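Local coordinates for heptaprenyl diphosphate synthase (HEPPP synthase) subunit 1 family protein (Staphylococcus aureus, PDB 5H9D), which probably serves as the small, non-catalytic subunit of the two-component synthase that makes the C35 isoprenoid heptaprenyl diphosphate, at residues T3-S6 with K7-Q11; A44-A47 with C48-D52. All blocks are in the same frame, centred on the assembly; numbering follows the deposited sequence.

Contact 1 of 2, residues T3-S6 with K7-Q11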
loop_
_atom_site.group_PDB
_atom_site.type_symbol
_atom_site.label_atom_id
_atom_site.label_comp_id
_atom_site.label_asym_id
_atom_site.label_seq_id
_atom_site.Cartn_x
_atom_site.Cartn_y
_atom_site.Cartn_z
ATOM N N THR C 3 3.969 16.446 -24.649
ATOM C CA THR C 3 4.262 16.886 -23.242
ATOM C C THR C 3 3.922 15.825 -22.173
ATOM O O THR C 3 2.977 15.035 -22.331
ATOM C CB THR C 3 3.492 18.187 -22.893
ATOM O OG1 THR C 3 2.085 17.926 -22.855
ATOM C CG2 THR C 3 3.778 19.265 -23.925
ATOM N N THR C 4 4.692 15.802 -21.086
ATOM C CA THR C 4 4.431 14.834 -20.030
ATOM C C THR C 4 3.190 15.248 -19.253
ATOM O O THR C 4 2.446 14.386 -18.801
ATOM C CB THR C 4 5.619 14.680 -19.032
ATOM O OG1 THR C 4 5.640 15.793 -18.129
ATOM C CG2 THR C 4 6.952 14.590 -19.780
ATOM N N VAL C 5 2.952 16.553 -19.104
ATOM C CA VAL C 5 1.762 17.002 -18.379
ATOM C C VAL C 5 0.538 16.249 -18.910
ATOM O O VAL C 5 -0.139 15.522 -18.180
ATOM C CB VAL C 5 1.470 18.514 -18.564
ATOM C CG1 VAL C 5 0.349 18.941 -17.617
ATOM C CG2 VAL C 5 2.724 19.343 -18.322
ATOM N N SER C 6 0.279 16.414 -20.201
ATOM C CA SER C 6 -0.859 15.784 -20.845
ATOM C C SER C 6 -0.790 14.272 -20.827
ATOM O O SER C 6 -1.797 13.613 -20.591
ATOM C CB SER C 6 -0.982 16.268 -22.288
ATOM O OG SER C 6 -2.297 16.067 -22.774
ATOM N N LYS C 7 0.380 13.705 -21.088
ATOM C CA LYS C 7 0.473 12.253 -21.070
ATOM C C LYS C 7 0.000 11.708 -19.720
ATOM O O LYS C 7 -0.856 10.815 -19.672
ATOM C CB LYS C 7 1.899 11.791 -21.335
ATOM C CG LYS C 7 2.331 11.956 -22.758
ATOM C CD LYS C 7 3.606 11.170 -23.016
ATOM C CE LYS C 7 3.865 11.063 -24.514
ATOM N NZ LYS C 7 2.681 10.492 -25.259
ATOM N N LEU C 8 0.549 12.256 -18.630
ATOM C CA LEU C 8 0.185 11.833 -17.275
ATOM C C LEU C 8 -1.313 11.941 -17.010
ATOM O O LEU C 8 -1.873 11.089 -16.328
ATOM C CB LEU C 8 0.948 12.642 -16.220
ATOM C CG LEU C 8 0.655 12.310 -14.751
ATOM C CD1 LEU C 8 1.149 10.913 -14.446
ATOM C CD2 LEU C 8 1.328 13.324 -13.838
ATOM N N GLU C 9 -1.969 12.971 -17.540
ATOM C CA GLU C 9 -3.412 13.107 -17.332
ATOM C C GLU C 9 -4.120 11.935 -17.994
ATOM O O GLU C 9 -5.139 11.445 -17.506
ATOM C CB GLU C 9 -3.930 14.435 -17.898
ATOM C CG GLU C 9 -3.656 15.623 -16.991
ATOM C CD GLU C 9 -3.400 16.902 -17.765
ATOM O OE1 GLU C 9 -2.599 16.858 -18.738
ATOM O OE2 GLU C 9 -3.984 17.951 -17.393
ATOM N N ARG C 10 -3.566 11.484 -19.109
ATOM C CA ARG C 10 -4.145 10.355 -19.809
ATOM C C ARG C 10 -3.878 9.073 -19.023
ATOM O O ARG C 10 -4.765 8.233 -18.904
ATOM C CB ARG C 10 -3.564 10.250 -21.219
ATOM C CG ARG C 10 -3.903 8.954 -21.925
ATOM C CD ARG C 10 -3.451 9.015 -23.359
ATOM N NE ARG C 10 -2.362 9.972 -23.535
ATOM C CZ ARG C 10 -1.636 10.068 -24.643
ATOM N NH1 ARG C 10 -1.891 9.253 -25.666
ATOM N NH2 ARG C 10 -0.665 10.980 -24.733
ATOM N N GLN C 11 -2.667 8.922 -18.484
ATOM C CA GLN C 11 -2.345 7.727 -17.701
ATOM C C GLN C 11 -3.200 7.656 -16.435
ATOM O O GLN C 11 -3.741 6.600 -16.128
ATOM C CB GLN C 11 -0.848 7.673 -17.337
ATOM C CG GLN C 11 0.045 7.218 -18.472
ATOM C CD GLN C 11 1.530 7.216 -18.125
ATOM O OE1 GLN C 11 1.978 6.469 -17.263
ATOM N NE2 GLN C 11 2.301 8.048 -18.810
#

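Contact 2 of 2, residues A44-A47 with C48-D52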
loop_
_atom_site.group_PDB
_atom_site.type_symbol
_atom_site.label_atom_id
_atom_site.label_comp_id
_atom_site.label_asym_id
_atom_site.label_seq_id
_atom_site.Cartn_x
_atom_site.Cartn_y
_atom_site.Cartn_z
ATOM N N ALA C 44 10.731 8.170 -18.037
ATOM C CA ALA C 44 11.548 8.813 -17.016
ATOM C C ALA C 44 11.071 10.232 -16.732
ATOM O O ALA C 44 11.271 10.758 -15.636
ATOM C CB ALA C 44 13.009 8.820 -17.441
ATOM N N LYS C 45 10.441 10.859 -17.718
ATOM C CA LYS C 45 9.933 12.205 -17.511
ATOM C C LYS C 45 8.710 12.099 -16.632
ATOM O O LYS C 45 8.715 12.555 -15.501
ATOM C CB LYS C 45 9.540 12.867 -18.828
ATOM C CG LYS C 45 10.528 13.890 -19.350
ATOM C CD LYS C 45 10.058 14.399 -20.704
ATOM C CE LYS C 45 11.066 15.338 -21.357
ATOM N NZ LYS C 45 10.603 15.683 -22.730
ATOM N N VAL C 46 7.669 11.457 -17.147
ATOM C CA VAL C 46 6.425 11.323 -16.398
ATOM C C VAL C 46 6.578 10.618 -15.048
ATOM O O VAL C 46 5.849 10.934 -14.102
ATOM C CB VAL C 46 5.321 10.629 -17.256
ATOM C CG1 VAL C 46 5.606 9.152 -17.382
ATOM C CG2 VAL C 46 3.943 10.909 -16.661
ATOM N N ALA C 47 7.515 9.681 -14.931
ATOM C CA ALA C 47 7.692 9.020 -13.637
ATOM C C ALA C 47 8.001 10.128 -12.641
ATOM O O ALA C 47 7.349 10.249 -11.604
ATOM C CB ALA C 47 8.832 8.003 -13.679
ATOM N N CYS C 48 8.980 10.955 -12.978
ATOM C CA CYS C 48 9.365 12.055 -12.119
ATOM C C CYS C 48 8.194 13.021 -11.852
ATOM O O CYS C 48 8.030 13.529 -10.742
ATOM C CB CYS C 48 10.548 12.792 -12.751
ATOM S SG CYS C 48 10.899 14.391 -12.013
ATOM N N LEU C 49 7.372 13.283 -12.863
ATOM C CA LEU C 49 6.232 14.183 -12.681
ATOM C C LEU C 49 5.100 13.485 -11.864
ATOM O O LEU C 49 4.332 14.150 -11.142
ATOM C CB LEU C 49 5.728 14.674 -14.051
ATOM C CG LEU C 49 4.524 15.642 -14.078
ATOM C CD1 LEU C 49 4.833 17.008 -13.404
ATOM C CD2 LEU C 49 4.124 15.831 -15.516
ATOM N N THR C 50 5.031 12.151 -11.952
ATOM C CA THR C 50 4.021 11.379 -11.213
ATOM C C THR C 50 4.296 11.311 -9.711
ATOM O O THR C 50 3.398 11.500 -8.893
ATOM C CB THR C 50 3.942 9.921 -11.669
ATOM O OG1 THR C 50 4.113 9.844 -13.084
ATOM C CG2 THR C 50 2.596 9.335 -11.295
ATOM N N ILE C 51 5.534 11.010 -9.340
ATOM C CA ILE C 51 5.826 10.930 -7.930
ATOM C C ILE C 51 5.698 12.317 -7.286
ATOM O O ILE C 51 5.321 12.435 -6.119
ATOM C CB ILE C 51 7.204 10.277 -7.671
ATOM C CG1 ILE C 51 7.355 10.019 -6.176
ATOM C CG2 ILE C 51 8.316 11.117 -8.186
ATOM C CD1 ILE C 51 6.359 9.021 -5.642
ATOM N N ASP C 52 5.964 13.359 -8.068
ATOM C CA ASP C 52 5.840 14.729 -7.597
ATOM C C ASP C 52 4.348 15.023 -7.384
ATOM O O ASP C 52 3.958 15.776 -6.471
ATOM C CB ASP C 52 6.434 15.689 -8.650
ATOM C CG ASP C 52 6.192 17.185 -8.319
ATOM O OD1 ASP C 52 5.182 17.752 -8.791
ATOM O OD2 ASP C 52 7.011 17.802 -7.587
#

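Contact 1 of 2, residues T3-S6 with K7-Q11
Glu9 extends alongside Val5 in the same direction, one helical turn further on, and the CG1 methyl of Val5 lies 3.8 Å from Glu9 OE1. Two torsions bring the carboxylate there: CG of Glu9 sits beside its own backbone N (chi1 -79°), and a bend at chi2 (147°) turns the end of the chain back along the helix. The close approach of OE1 to the Val5 carbonyl oxygen in the model is doubtful. Lys7 behaves differently: its aliphatic stem passes off the oxygen end of the Thr3 carbonyl, with CG 3.2 Å from Thr3 O, and its far end, bent only at the last torsion, leads away from the preceding turn. Leu8 lays CB against Thr4 O at 3.5 Å, and Arg10 has the equivalent, more distant contact, CB to Ser6 O at 3.9 Å.

Beneath these side chains is the regular i to i+4 ladder of an alpha-helix, here the opening turns of helix 4-15 in an all-helical chain of the terpene synthase clan. Leu8 N donates to Thr4 O over 2.9 Å with an N-H...O angle of 175°, the straightest of the four bonds. Lys7 N reaches Thr3 O at 3.2 Å, Glu9 N bonds to Val5 O at 3.2 Å, and Arg10 N meets Ser6 O at 3.1 Å. The helix is two-sided: Thr4 and Leu8 are buried against Lys45, Leu49, Val46 and Thr50 of helix 43-65, whereas Ser6, Lys7, Glu9 and Arg10 are exposed. Ile27, from a loop, touches both Leu8 and Glu9.

Contact 2 of 2, residues A44-A47 with C48-D52
Cys48 sets its CB against the carbonyl of Lys45, 3.3 Å from Lys45 O, and one turn on Ile51 rests CG2 at 3.7 Å from Ala47 O; both are plain contacts between neighbouring turns of one helix. Two ladder bonds are clear, Leu49 N to Lys45 O at 3.0 Å and Ile51 N to Ala47 O at 3.0 Å, the latter with an N-H...O angle of 167°. The place of Thr50 OG1 near the Val46 carbonyl is doubtful.

The tight part is recognised by its surroundings: all eight touching residues are buried, and three helices pack on them. Leu8 of helix 4-15 and Leu84 of helix 70-88 each touch both Val46 and Thr50, while Phe132 of helix 118-140 meets Cys48 and Ile51. The looser side is at Asp52, partly exposed, whose side chain leads away from residues 44-47 and forms a salt bridge with Arg56. Lys45, at the other end, has a cation-pi contact with Tyr38. Mostly apolar side chains, with Thr50 among them, thus face the neighbouring helices, while the charged groups at both ends find partners of their own, consistent with a helix built into the core.

Contact 1 comes first along the chain, on helix 4-15, and contact 2 follows on helix 43-65; their centres are about 10 Å apart, on the same side of the chain's centre. They meet directly: Leu8 CB packs on Val46 CG2 at 3.5 Å, and Leu8 also touches Thr50. Contact 2 is the deeper, its centre about 8 Å from the chain's centre against 16 Å, with all eight touching residues buried; contact 1 has five exposed and two buried among eight. This is consistent with helix 4-15 lying on the outside of helix 43-65. Helix 70-88 shares Val46 and Thr50 with helix 4-15 and also meets Ile51, while helix 118-140 packs on Ala44, Cys48 and Ile51.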